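Local coordinates for glycosyl hydrolases family 2, sugar binding domain protein (Bacteroides uniformis str. 3978 T3 ii, PDB 6D1P) that probably hydrolyses O-glycosidic bonds as a glycoside hydrolase of family 2, a beta-glucuronidase from a human gut bacterium, at residues Q274-H279 with N416-I421; S398-A403 with R444-E449; V632-P637 with R711-P716; E707-T712 with R744-C749. All coordinates share one frame; numbering follows the deposited sequence.

Contact 1 of 4, residues Q274-H279 with N416-I421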
loop_
_atom_site.group_PDB
_atom_site.type_symbol
_atom_site.label_atom_id
_atom_site.label_comp_id
_atom_site.label_asym_id
_atom_site.label_seq_id
_atom_site.Cartn_x
_atom_site.Cartn_y
_atom_site.Cartn_z
ATOM N N GLN A 274 28.194 -47.162 2.212
ATOM C CA GLN A 274 26.755 -47.079 2.002
ATOM C C GLN A 274 26.455 -45.971 1.003
ATOM O O GLN A 274 26.919 -44.843 1.159
ATOM C CB GLN A 274 26.038 -46.799 3.320
ATOM C CG GLN A 274 25.952 -47.974 4.261
ATOM C CD GLN A 274 24.674 -47.950 5.082
ATOM O OE1 GLN A 274 24.707 -47.739 6.300
ATOM N NE2 GLN A 274 23.534 -48.165 4.414
ATOM N N LEU A 275 25.679 -46.291 -0.020
ATOM C CA LEU A 275 25.423 -45.349 -1.097
ATOM C C LEU A 275 24.170 -44.520 -0.826
ATOM O O LEU A 275 23.125 -45.065 -0.442
ATOM C CB LEU A 275 25.285 -46.097 -2.418
ATOM C CG LEU A 275 26.543 -46.860 -2.840
ATOM C CD1 LEU A 275 26.306 -47.535 -4.179
ATOM C CD2 LEU A 275 27.741 -45.937 -2.907
ATOM N N TRP A 276 24.271 -43.202 -1.037
ATOM C CA TRP A 276 23.088 -42.347 -1.030
ATOM C C TRP A 276 22.374 -42.424 -2.375
ATOM O O TRP A 276 22.998 -42.315 -3.431
ATOM C CB TRP A 276 23.465 -40.897 -0.727
ATOM C CG TRP A 276 22.273 -39.968 -0.529
ATOM C CD1 TRP A 276 21.739 -39.574 0.663
ATOM C CD2 TRP A 276 21.486 -39.324 -1.551
ATOM N NE1 TRP A 276 20.670 -38.730 0.453
ATOM C CE2 TRP A 276 20.494 -38.557 -0.893
ATOM C CE3 TRP A 276 21.530 -39.312 -2.952
ATOM C CZ2 TRP A 276 19.557 -37.791 -1.587
ATOM C CZ3 TRP A 276 20.598 -38.553 -3.641
ATOM C CH2 TRP A 276 19.623 -37.797 -2.956
ATOM N N SER A 277 21.065 -42.600 -2.329
ATOM C CA SER A 277 20.215 -42.514 -3.508
ATOM C C SER A 277 18.840 -42.060 -3.047
ATOM O O SER A 277 18.566 -42.010 -1.843
ATOM C CB SER A 277 20.123 -43.856 -4.239
ATOM O OG SER A 277 19.264 -44.745 -3.539
ATOM N N PRO A 278 17.956 -41.692 -3.979
ATOM C CA PRO A 278 16.568 -41.400 -3.570
ATOM C C PRO A 278 15.900 -42.571 -2.884
ATOM O O PRO A 278 15.250 -42.391 -1.843
ATOM C CB PRO A 278 15.878 -41.049 -4.896
ATOM C CG PRO A 278 16.981 -40.417 -5.701
ATOM C CD PRO A 278 18.252 -41.175 -5.328
ATOM N N HIS A 279 16.061 -43.774 -3.449
ATOM C CA HIS A 279 15.467 -44.975 -2.871
ATOM C C HIS A 279 16.029 -45.256 -1.486
ATOM O O HIS A 279 15.302 -45.698 -0.592
ATOM C CB HIS A 279 15.711 -46.154 -3.810
ATOM C CG HIS A 279 15.320 -47.481 -3.242
ATOM N ND1 HIS A 279 14.031 -47.968 -3.308
ATOM C CD2 HIS A 279 16.050 -48.432 -2.610
ATOM C CE1 HIS A 279 13.985 -49.161 -2.738
ATOM N NE2 HIS A 279 15.197 -49.467 -2.306
ATOM N N ASN A 416 27.797 -29.431 0.030
ATOM C CA ASN A 416 27.892 -30.647 0.822
ATOM C C ASN A 416 26.653 -31.523 0.711
ATOM O O ASN A 416 26.669 -32.653 1.211
ATOM C CB ASN A 416 28.141 -30.313 2.300
ATOM C CG ASN A 416 29.492 -29.654 2.541
ATOM O OD1 ASN A 416 30.326 -29.556 1.641
ATOM N ND2 ASN A 416 29.719 -29.216 3.773
ATOM N N HIS A 417 25.584 -31.046 0.082
ATOM C CA HIS A 417 24.367 -31.840 0.003
ATOM C C HIS A 417 24.501 -32.887 -1.091
ATOM O O HIS A 417 24.672 -32.527 -2.264
ATOM C CB HIS A 417 23.157 -30.964 -0.263
ATOM C CG HIS A 417 22.835 -30.042 0.864
ATOM N ND1 HIS A 417 22.186 -30.463 2.004
ATOM C CD2 HIS A 417 23.099 -28.728 1.043
ATOM C CE1 HIS A 417 22.052 -29.447 2.834
ATOM N NE2 HIS A 417 22.594 -28.380 2.273
ATOM N N PRO A 418 24.424 -34.176 -0.766
ATOM C CA PRO A 418 24.475 -35.187 -1.828
ATOM C C PRO A 418 23.288 -35.122 -2.762
ATOM O O PRO A 418 23.408 -35.564 -3.910
ATOM C CB PRO A 418 24.516 -36.511 -1.053
ATOM C CG PRO A 418 23.856 -36.194 0.246
ATOM C CD PRO A 418 24.246 -34.776 0.564
ATOM N N SER A 419 22.148 -34.566 -2.324
ATOM C CA SER A 419 20.977 -34.526 -3.194
ATOM C C SER A 419 21.216 -33.701 -4.454
ATOM O O SER A 419 20.529 -33.915 -5.460
ATOM C CB SER A 419 19.758 -33.984 -2.434
ATOM O OG SER A 419 19.952 -32.638 -2.033
ATOM N N VAL A 420 22.179 -32.787 -4.436
ATOM C CA VAL A 420 22.348 -31.821 -5.516
ATOM C C VAL A 420 23.257 -32.398 -6.591
ATOM O O VAL A 420 24.422 -32.716 -6.331
ATOM C CB VAL A 420 22.917 -30.494 -4.994
ATOM C CG1 VAL A 420 23.283 -29.607 -6.164
ATOM C CG2 VAL A 420 21.895 -29.801 -4.069
ATOM N N ILE A 421 22.738 -32.489 -7.809
ATOM C CA ILE A 421 23.543 -32.912 -8.943
ATOM C C ILE A 421 23.642 -31.852 -10.034
ATOM O O ILE A 421 24.537 -31.951 -10.887
ATOM C CB ILE A 421 23.007 -34.233 -9.530
ATOM C CG1 ILE A 421 21.543 -34.082 -9.895
ATOM C CG2 ILE A 421 23.142 -35.338 -8.528
ATOM C CD1 ILE A 421 21.013 -35.209 -10.678
#
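Trp276 lays one face of its indole against Pro418 and Ser419. From CB the side chain runs with CG anti to the backbone N (chi1 -173°), which carries the ring across to the turn. Trp276 CG is the first atom to meet the turn, 4.2 Å from Pro418 CB; next along, Trp276 CD1 comes to 4.0 Å from Pro418 CG. That proline carbon sits almost squarely over the five-membered ring, 8° off its normal, in a CH-pi contact. NE1 hydrogen-bonds the backbone O of Asp377, whose OD1 also holds Ser419 OG. The contact ties two domains of this family 2 enzyme: Trp276 sits in a loop of the beta-sandwich domain between strands 263-271 and 284-292, while Pro418 and Ser419 form the middle of a type I turn leading into strand 420-432 of the TIM barrel. Along the benzo rim, Trp276 CZ2 lies 3.9 Å from Ser419 CB. The far corner, Trp276 CH2, is 3.5 Å from Ser419 CA, and Pro278 N lies over the opposite face.

Contact 2 of 4, residues S398-A403 with R444-E449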
loop_
_atom_site.group_PDB
_atom_site.type_symbol
_atom_site.label_atom_id
_atom_site.label_comp_id
_atom_site.label_asym_id
_atom_site.label_seq_id
_atom_site.Cartn_x
_atom_site.Cartn_y
_atom_site.Cartn_z
ATOM N N SER A 398 26.634 -4.251 -11.990
ATOM C CA SER A 398 26.076 -4.594 -10.695
ATOM C C SER A 398 25.195 -5.825 -10.819
ATOM O O SER A 398 25.244 -6.737 -9.980
ATOM C CB SER A 398 25.294 -3.390 -10.164
ATOM O OG SER A 398 25.067 -3.552 -8.791
ATOM N N TYR A 399 24.391 -5.850 -11.881
ATOM C CA TYR A 399 23.591 -7.005 -12.238
ATOM C C TYR A 399 24.477 -8.241 -12.424
ATOM O O TYR A 399 24.208 -9.299 -11.843
ATOM C CB TYR A 399 22.798 -6.627 -13.489
ATOM C CG TYR A 399 21.909 -7.648 -14.189
ATOM C CD1 TYR A 399 20.545 -7.402 -14.343
ATOM C CD2 TYR A 399 22.434 -8.799 -14.774
ATOM C CE1 TYR A 399 19.734 -8.268 -15.018
ATOM C CE2 TYR A 399 21.616 -9.689 -15.461
ATOM C CZ TYR A 399 20.269 -9.410 -15.576
ATOM O OH TYR A 399 19.422 -10.251 -16.251
ATOM N N LYS A 400 25.561 -8.116 -13.201
ATOM C CA LYS A 400 26.425 -9.276 -13.459
ATOM C C LYS A 400 27.122 -9.739 -12.185
ATOM O O LYS A 400 27.291 -10.944 -11.957
ATOM C CB LYS A 400 27.477 -8.956 -14.527
ATOM C CG LYS A 400 26.954 -8.745 -15.931
ATOM C CD LYS A 400 28.051 -8.164 -16.838
ATOM C CE LYS A 400 27.507 -7.086 -17.793
ATOM N NZ LYS A 400 27.977 -7.293 -19.212
ATOM N N ASN A 401 27.542 -8.793 -11.348
ATOM C CA ASN A 401 28.168 -9.164 -10.091
ATOM C C ASN A 401 27.197 -9.873 -9.171
ATOM O O ASN A 401 27.613 -10.736 -8.397
ATOM C CB ASN A 401 28.745 -7.928 -9.404
ATOM C CG ASN A 401 30.152 -7.629 -9.870
ATOM O OD1 ASN A 401 30.865 -8.528 -10.332
ATOM N ND2 ASN A 401 30.558 -6.367 -9.772
ATOM N N GLN A 402 25.916 -9.512 -9.212
ATOM C CA GLN A 402 24.960 -10.216 -8.367
ATOM C C GLN A 402 24.825 -11.669 -8.812
ATOM O O GLN A 402 24.772 -12.578 -7.981
ATOM C CB GLN A 402 23.594 -9.509 -8.365
ATOM C CG GLN A 402 22.536 -10.322 -7.589
ATOM C CD GLN A 402 21.120 -9.764 -7.680
ATOM O OE1 GLN A 402 20.855 -8.803 -8.411
ATOM N NE2 GLN A 402 20.207 -10.357 -6.923
ATOM N N ALA A 403 24.816 -11.909 -10.122
ATOM C CA ALA A 403 24.750 -13.283 -10.612
ATOM C C ALA A 403 26.004 -14.070 -10.236
ATOM O O ALA A 403 25.909 -15.214 -9.761
ATOM C CB ALA A 403 24.531 -13.285 -12.125
ATOM N N ARG A 444 25.552 -14.894 -24.384
ATOM C CA ARG A 444 26.464 -16.024 -24.542
ATOM C C ARG A 444 27.731 -15.820 -23.720
ATOM O O ARG A 444 28.134 -16.700 -22.946
ATOM C CB ARG A 444 26.827 -16.216 -26.021
ATOM C CG ARG A 444 26.158 -17.384 -26.707
ATOM C CD ARG A 444 26.785 -17.669 -28.072
ATOM N NE ARG A 444 27.941 -18.568 -28.020
ATOM C CZ ARG A 444 27.857 -19.888 -27.844
ATOM N NH1 ARG A 444 26.673 -20.469 -27.674
ATOM N NH2 ARG A 444 28.952 -20.636 -27.835
ATOM N N ALA A 445 28.362 -14.652 -23.867
ATOM C CA ALA A 445 29.636 -14.408 -23.203
ATOM C C ALA A 445 29.498 -14.530 -21.693
ATOM O O ALA A 445 30.324 -15.157 -21.032
ATOM C CB ALA A 445 30.168 -13.026 -23.585
ATOM N N PHE A 446 28.457 -13.919 -21.123
ATOM C CA PHE A 446 28.281 -13.998 -19.678
ATOM C C PHE A 446 27.824 -15.390 -19.252
ATOM O O PHE A 446 28.238 -15.889 -18.199
ATOM C CB PHE A 446 27.297 -12.927 -19.214
ATOM C CG PHE A 446 27.162 -12.840 -17.721
ATOM C CD1 PHE A 446 28.255 -12.522 -16.934
ATOM C CD2 PHE A 446 25.945 -13.084 -17.105
ATOM C CE1 PHE A 446 28.139 -12.454 -15.558
ATOM C CE2 PHE A 446 25.816 -13.012 -15.734
ATOM C CZ PHE A 446 26.916 -12.704 -14.958
ATOM N N MET A 447 26.982 -16.040 -20.054
ATOM C CA MET A 447 26.639 -17.427 -19.760
ATOM C C MET A 447 27.891 -18.296 -19.708
ATOM O O MET A 447 28.046 -19.128 -18.805
ATOM C CB MET A 447 25.659 -17.974 -20.801
ATOM C CG MET A 447 25.096 -19.344 -20.449
ATOM S SD MET A 447 23.998 -19.273 -19.003
ATOM C CE MET A 447 22.552 -18.528 -19.758
ATOM N N GLY A 448 28.814 -18.097 -20.653
ATOM C CA GLY A 448 30.029 -18.900 -20.667
ATOM C C GLY A 448 30.929 -18.605 -19.489
ATOM O O GLY A 448 31.589 -19.505 -18.970
ATOM N N GLU A 449 30.968 -17.344 -19.046
ATOM C CA GLU A 449 31.710 -17.014 -17.832
ATOM C C GLU A 449 31.123 -17.729 -16.618
ATOM O O GLU A 449 31.862 -18.237 -15.765
ATOM C CB GLU A 449 31.710 -15.497 -17.602
ATOM C CG GLU A 449 32.357 -15.085 -16.273
ATOM C CD GLU A 449 32.258 -13.586 -15.946
ATOM O OE1 GLU A 449 31.947 -12.758 -16.836
ATOM O OE2 GLU A 449 32.517 -13.237 -14.777
#
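Phe446 reaches from helix 440-457 to helix 397-414 and meets Lys400 and Ala403 there. The CH-pi part comes from the lysine: Lys400 CG stands over one face of the Phe446 ring, 4.0 Å from its centroid and 15° off the normal. Just before it in the chain, Lys400 CB is 3.7 Å from CE1 of Phe446, and it is this aliphatic root that does the touching, because the bent end of the lysine leads away. The apolar part lies at the ring's edge, where the methyl of Ala403 sits near the plane, its CB 3.7 Å from Phe446 CZ. Backbone joins in as well, with Lys400 O only 3.5 Å from CZ of Phe446. Phe446 CG is anti to its own backbone N (chi1 -174°), and that torsion carries the ring toward helix 397-414. Shortened to an alanine, this residue would probably leave a gap facing the Ala403 methyl and the lysine CG without its aromatic face. Charge acts beside the ring: Glu449 OE2 makes a salt bridge to Arg404 NE, a second tie between the same helices. Within the TIM barrel the two helices surround strand 420-432 in sequence; Trp389 adds an edge-to-face ring contact to Phe446, and Met447 turns to Leu425 and Asn429 on that strand.

Contact 3 of 4, residues V632-P637 with R711-P716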
loop_
_atom_site.group_PDB
_atom_site.type_symbol
_atom_site.label_atom_id
_atom_site.label_comp_id
_atom_site.label_asym_id
_atom_site.label_seq_id
_atom_site.Cartn_x
_atom_site.Cartn_y
_atom_site.Cartn_z
ATOM N N VAL A 632 -21.274 -33.919 -9.608
ATOM C CA VAL A 632 -22.382 -34.096 -10.539
ATOM C C VAL A 632 -21.825 -34.459 -11.914
ATOM O O VAL A 632 -21.227 -33.610 -12.593
ATOM C CB VAL A 632 -23.264 -32.845 -10.628
ATOM C CG1 VAL A 632 -24.352 -33.056 -11.663
ATOM C CG2 VAL A 632 -23.878 -32.540 -9.275
ATOM N N ARG A 633 -22.048 -35.705 -12.334
ATOM C CA ARG A 633 -21.833 -36.178 -13.698
ATOM C C ARG A 633 -23.060 -35.881 -14.565
ATOM O O ARG A 633 -24.150 -35.575 -14.067
ATOM C CB ARG A 633 -21.567 -37.679 -13.706
ATOM C CG ARG A 633 -20.554 -38.156 -12.694
ATOM C CD ARG A 633 -19.156 -38.038 -13.238
ATOM N NE ARG A 633 -18.984 -38.677 -14.553
ATOM C CZ ARG A 633 -18.491 -39.899 -14.730
ATOM N NH1 ARG A 633 -18.145 -40.611 -13.663
ATOM N NH2 ARG A 633 -18.326 -40.401 -15.964
ATOM N N TRP A 634 -22.889 -35.980 -15.881
ATOM C CA TRP A 634 -24.022 -35.744 -16.767
ATOM C C TRP A 634 -23.850 -36.481 -18.086
ATOM O O TRP A 634 -22.754 -36.925 -18.446
ATOM C CB TRP A 634 -24.236 -34.260 -17.033
ATOM C CG TRP A 634 -23.132 -33.620 -17.801
ATOM C CD1 TRP A 634 -23.065 -33.445 -19.154
ATOM C CD2 TRP A 634 -21.930 -33.056 -17.260
ATOM N NE1 TRP A 634 -21.894 -32.803 -19.493
ATOM C CE2 TRP A 634 -21.181 -32.547 -18.348
ATOM C CE3 TRP A 634 -21.420 -32.922 -15.958
ATOM C CZ2 TRP A 634 -19.940 -31.922 -18.182
ATOM C CZ3 TRP A 634 -20.187 -32.291 -15.788
ATOM C CH2 TRP A 634 -19.458 -31.804 -16.900
ATOM N N GLY A 635 -24.957 -36.552 -18.814
ATOM C CA GLY A 635 -25.086 -37.333 -20.029
ATOM C C GLY A 635 -26.537 -37.728 -20.242
ATOM O O GLY A 635 -27.430 -37.363 -19.478
ATOM N N LYS A 636 -26.758 -38.493 -21.305
ATOM C CA LYS A 636 -28.110 -38.917 -21.621
ATOM C C LYS A 636 -28.571 -39.997 -20.635
ATOM O O LYS A 636 -27.752 -40.605 -19.942
ATOM C CB LYS A 636 -28.174 -39.400 -23.067
ATOM C CG LYS A 636 -28.405 -38.240 -24.021
ATOM C CD LYS A 636 -28.087 -38.548 -25.479
ATOM C CE LYS A 636 -28.095 -37.251 -26.308
ATOM N NZ LYS A 636 -29.024 -37.269 -27.482
ATOM N N PRO A 637 -29.882 -40.212 -20.502
ATOM C CA PRO A 637 -30.359 -41.225 -19.543
ATOM C C PRO A 637 -30.008 -42.630 -20.011
ATOM O O PRO A 637 -30.242 -42.994 -21.166
ATOM C CB PRO A 637 -31.877 -41.003 -19.500
ATOM C CG PRO A 637 -32.100 -39.628 -20.099
ATOM C CD PRO A 637 -30.985 -39.419 -21.080
ATOM N N ARG A 711 -30.963 -33.945 -17.221
ATOM C CA ARG A 711 -31.485 -32.722 -17.805
ATOM C C ARG A 711 -30.324 -31.855 -18.285
ATOM O O ARG A 711 -29.259 -31.806 -17.661
ATOM C CB ARG A 711 -32.376 -31.990 -16.802
ATOM C CG ARG A 711 -33.610 -32.801 -16.436
ATOM C CD ARG A 711 -34.810 -31.940 -16.059
ATOM N NE ARG A 711 -34.956 -30.767 -16.922
ATOM C CZ ARG A 711 -35.976 -29.913 -16.850
ATOM N NH1 ARG A 711 -36.039 -28.851 -17.653
ATOM N NH2 ARG A 711 -36.942 -30.129 -15.966
ATOM N N THR A 712 -30.508 -31.240 -19.446
ATOM C CA THR A 712 -29.555 -30.300 -20.005
ATOM C C THR A 712 -29.875 -28.887 -19.500
ATOM O O THR A 712 -30.880 -28.665 -18.823
ATOM C CB THR A 712 -29.604 -30.384 -21.520
ATOM O OG1 THR A 712 -30.960 -30.203 -21.930
ATOM C CG2 THR A 712 -29.137 -31.766 -21.979
ATOM N N TRP A 713 -29.005 -27.923 -19.816
ATOM C CA TRP A 713 -29.112 -26.607 -19.203
ATOM C C TRP A 713 -28.934 -25.501 -20.229
ATOM O O TRP A 713 -28.197 -25.646 -21.206
ATOM C CB TRP A 713 -28.084 -26.430 -18.082
ATOM C CG TRP A 713 -26.679 -26.614 -18.545
ATOM C CD1 TRP A 713 -25.836 -25.647 -19.014
ATOM C CD2 TRP A 713 -25.948 -27.844 -18.592
ATOM N NE1 TRP A 713 -24.627 -26.199 -19.347
ATOM C CE2 TRP A 713 -24.666 -27.546 -19.095
ATOM C CE3 TRP A 713 -26.253 -29.167 -18.256
ATOM C CZ2 TRP A 713 -23.688 -28.524 -19.281
ATOM C CZ3 TRP A 713 -25.277 -30.147 -18.437
ATOM C CH2 TRP A 713 -24.009 -29.817 -18.942
ATOM N N GLY A 714 -29.628 -24.390 -19.994
ATOM C CA GLY A 714 -29.428 -23.165 -20.741
ATOM C C GLY A 714 -28.354 -22.301 -20.109
ATOM O O GLY A 714 -27.561 -22.754 -19.278
ATOM N N LYS A 715 -28.329 -21.026 -20.515
ATOM C CA LYS A 715 -27.299 -20.138 -19.994
ATOM C C LYS A 715 -27.588 -19.772 -18.539
ATOM O O LYS A 715 -28.742 -19.781 -18.111
ATOM C CB LYS A 715 -27.193 -18.869 -20.833
ATOM C CG LYS A 715 -26.236 -18.992 -22.038
ATOM C CD LYS A 715 -24.991 -19.879 -21.749
ATOM C CE LYS A 715 -23.681 -19.270 -22.288
ATOM N NZ LYS A 715 -23.203 -18.107 -21.462
ATOM N N PRO A 716 -26.550 -19.480 -17.754
ATOM C CA PRO A 716 -26.770 -19.107 -16.353
ATOM C C PRO A 716 -27.744 -17.950 -16.212
ATOM O O PRO A 716 -27.771 -17.021 -17.023
ATOM C CB PRO A 716 -25.366 -18.742 -15.868
ATOM C CG PRO A 716 -24.482 -19.680 -16.643
ATOM C CD PRO A 716 -25.123 -19.743 -18.026
#
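Trp634 and Trp713 meet in a T-shaped pair, the benzo edge of Trp713 pointing at the face of Trp634. The planes stand 86° apart, and the five-membered ring of Trp634 has its centroid 5.1 Å from that of the six-membered ring of Trp713. The tight spot is CH2 of Trp713, over the pyrrole rim at 3.7 Å from Trp634 NE1 and 3.8 Å from Trp634 CD1. Neighbouring Trp713 CZ3 follows, 4.0 Å from Trp634 CD1. Both rings also touch Leu746, which gives the pair an apolar base. Here the edge strand 632-634 of a mixed beta-sheet, lying parallel to strand 698-709, is joined to the connection that leaves that neighbour for strand 718-723. In Trp713, CG lies between backbone N and carbonyl carbon (chi1 58°), which turns the benzo edge toward Trp634. Asp747 OD2 holds Trp713 NE1, a hydrogen bond that probably limits the rotation of this indole. Away from the rings the contact is loose: both tryptophans remain partly exposed, and the flanking Lys636, Pro637, Thr712 and Gly714 lie at the surface without touching across.

Contact 4 of 4, residues E707-T712 with R744-C749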
loop_
_atom_site.group_PDB
_atom_site.type_symbol
_atom_site.label_atom_id
_atom_site.label_comp_id
_atom_site.label_asym_id
_atom_site.label_seq_id
_atom_site.Cartn_x
_atom_site.Cartn_y
_atom_site.Cartn_z
ATOM N N GLU A 707 -23.831 -37.543 -8.176
ATOM C CA GLU A 707 -25.129 -37.423 -8.812
ATOM C C GLU A 707 -24.977 -37.546 -10.320
ATOM O O GLU A 707 -23.960 -37.164 -10.901
ATOM C CB GLU A 707 -25.780 -36.083 -8.471
ATOM C CG GLU A 707 -25.982 -35.845 -6.981
ATOM C CD GLU A 707 -27.272 -36.449 -6.467
ATOM O OE1 GLU A 707 -28.191 -36.686 -7.290
ATOM O OE2 GLU A 707 -27.362 -36.690 -5.239
ATOM N N TYR A 708 -26.003 -38.078 -10.961
ATOM C CA TYR A 708 -26.031 -38.159 -12.411
ATOM C C TYR A 708 -27.211 -37.341 -12.885
ATOM O O TYR A 708 -28.350 -37.597 -12.478
ATOM C CB TYR A 708 -26.132 -39.608 -12.893
ATOM C CG TYR A 708 -26.024 -39.722 -14.389
ATOM C CD1 TYR A 708 -24.876 -39.286 -15.057
ATOM C CD2 TYR A 708 -27.063 -40.242 -15.147
ATOM C CE1 TYR A 708 -24.769 -39.374 -16.442
ATOM C CE2 TYR A 708 -26.966 -40.339 -16.534
ATOM C CZ TYR A 708 -25.817 -39.905 -17.175
ATOM O OH TYR A 708 -25.712 -39.994 -18.549
ATOM N N GLN A 709 -26.940 -36.355 -13.724
ATOM C CA GLN A 709 -27.943 -35.394 -14.151
ATOM C C GLN A 709 -28.178 -35.555 -15.643
ATOM O O GLN A 709 -27.247 -35.419 -16.444
ATOM C CB GLN A 709 -27.510 -33.968 -13.810
ATOM C CG GLN A 709 -28.236 -32.869 -14.577
ATOM C CD GLN A 709 -27.739 -31.478 -14.189
ATOM O OE1 GLN A 709 -27.451 -31.213 -13.012
ATOM N NE2 GLN A 709 -27.619 -30.590 -15.177
ATOM N N THR A 710 -29.420 -35.845 -16.008
ATOM C CA THR A 710 -29.778 -36.070 -17.394
ATOM C C THR A 710 -30.462 -34.877 -18.020
ATOM O O THR A 710 -30.525 -34.796 -19.246
ATOM C CB THR A 710 -30.685 -37.298 -17.515
ATOM O OG1 THR A 710 -31.867 -37.092 -16.729
ATOM C CG2 THR A 710 -29.951 -38.529 -17.014
ATOM N N ARG A 711 -30.963 -33.945 -17.221
ATOM C CA ARG A 711 -31.485 -32.722 -17.805
ATOM C C ARG A 711 -30.324 -31.855 -18.285
ATOM O O ARG A 711 -29.259 -31.806 -17.661
ATOM C CB ARG A 711 -32.376 -31.990 -16.802
ATOM C CG ARG A 711 -33.610 -32.801 -16.436
ATOM C CD ARG A 711 -34.810 -31.940 -16.059
ATOM N NE ARG A 711 -34.956 -30.767 -16.922
ATOM C CZ ARG A 711 -35.976 -29.913 -16.850
ATOM N NH1 ARG A 711 -36.039 -28.851 -17.653
ATOM N NH2 ARG A 711 -36.942 -30.129 -15.966
ATOM N N THR A 712 -30.508 -31.240 -19.446
ATOM C CA THR A 712 -29.555 -30.300 -20.005
ATOM C C THR A 712 -29.875 -28.887 -19.500
ATOM O O THR A 712 -30.880 -28.665 -18.823
ATOM C CB THR A 712 -29.604 -30.384 -21.520
ATOM O OG1 THR A 712 -30.960 -30.203 -21.930
ATOM C CG2 THR A 712 -29.137 -31.766 -21.979
ATOM N N ARG A 744 -28.699 -26.827 -12.854
ATOM C CA ARG A 744 -27.312 -26.405 -12.698
ATOM C C ARG A 744 -26.625 -26.320 -14.063
ATOM O O ARG A 744 -26.766 -27.209 -14.909
ATOM C CB ARG A 744 -26.551 -27.375 -11.776
ATOM C CG ARG A 744 -25.106 -26.904 -11.457
ATOM C CD ARG A 744 -24.342 -27.820 -10.477
ATOM N NE ARG A 744 -24.880 -27.746 -9.122
ATOM C CZ ARG A 744 -24.335 -28.307 -8.044
ATOM N NH1 ARG A 744 -23.207 -29.009 -8.135
ATOM N NH2 ARG A 744 -24.922 -28.149 -6.862
ATOM N N CYS A 745 -25.891 -25.232 -14.282
ATOM C CA CYS A 745 -25.129 -25.054 -15.515
ATOM C C CYS A 745 -23.768 -25.700 -15.317
ATOM O O CYS A 745 -22.853 -25.085 -14.771
ATOM C CB CYS A 745 -24.999 -23.580 -15.860
ATOM S SG CYS A 745 -26.540 -22.697 -15.794
ATOM N N LEU A 746 -23.619 -26.932 -15.784
ATOM C CA LEU A 746 -22.485 -27.756 -15.394
ATOM C C LEU A 746 -21.214 -27.438 -16.170
ATOM O O LEU A 746 -20.156 -28.004 -15.866
ATOM C CB LEU A 746 -22.850 -29.235 -15.541
ATOM C CG LEU A 746 -23.812 -29.763 -14.471
ATOM C CD1 LEU A 746 -24.346 -31.157 -14.819
ATOM C CD2 LEU A 746 -23.119 -29.790 -13.113
ATOM N N ASP A 747 -21.275 -26.545 -17.155
ATOM C CA ASP A 747 -20.072 -26.095 -17.840
ATOM C C ASP A 747 -19.888 -24.588 -17.700
ATOM O O ASP A 747 -19.175 -23.974 -18.506
ATOM C CB ASP A 747 -20.105 -26.513 -19.313
ATOM C CG ASP A 747 -21.244 -25.862 -20.068
ATOM O OD1 ASP A 747 -21.268 -25.933 -21.311
ATOM O OD2 ASP A 747 -22.115 -25.259 -19.404
ATOM N N ALA A 748 -20.521 -23.980 -16.691
ATOM C CA ALA A 748 -20.390 -22.542 -16.462
ATOM C C ALA A 748 -19.035 -22.223 -15.836
ATOM O O ALA A 748 -18.610 -22.893 -14.892
ATOM C CB ALA A 748 -21.522 -22.040 -15.563
ATOM N N CYS A 749 -18.362 -21.194 -16.364
ATOM C CA CYS A 749 -17.055 -20.754 -15.879
ATOM C C CYS A 749 -17.007 -19.293 -15.411
ATOM O O CYS A 749 -15.912 -18.803 -15.097
ATOM C CB CYS A 749 -15.991 -20.946 -16.976
ATOM S SG CYS A 749 -15.853 -22.635 -17.603
HETATM O O HOH W 1 -29.541 -29.204 -11.360
#
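The amide of Gln709 lies with one face against the methyl CD1 of Leu746, 3.5 Å from Gln709 CD and 3.3 Å from NE2. Above the other face, by OE1, stands a water that gives Gln709 OE1 a weak bond and in turn accepts from Arg744 N at 2.9 Å. The edge belongs to the amide nitrogen. Gln709 NE2 donates to Arg711 O at 3.2 Å, the acceptor close to the amide plane though the donor is tilted 32° from the carbonyl plane. Gln709 NE2 also makes a weak but nearly straight bond to Arg744 O, 3.5 Å long. The contact links the end of strand 698-709 to the loop between strands 730-738 and 751-756, where Cys745 to Ala748 form a type I beta turn. Gln709 reaches the loop as an extended chain, CG anti to the backbone N (chi1 162°). A leucine in its place would probably leave Arg711 O without this donor and break the water bridge to Arg744. The guanidinium of Arg744 heads away, to a salt bridge with Glu736.

How the contacts relate
Contacts 1 and 2 are both buried; contact 2 lies within the TIM barrel, joining two of its helices, and contact 1 at its border with another domain. Helix 397-414, strand 420-432 and helix 440-457 follow one another, and the segments of the two contacts alternate along the chain, though their nearest atoms stay about 15 Å apart. Both rely on CH-pi packing. Contacts 3 and 4 lie across the centre of the chain, one at the surface and the other partly buried, their centres about 4 Å apart. They share Arg711 and Thr712 and adjoining strands 632-634 and 698-709. One is aromatic, the other amide and water.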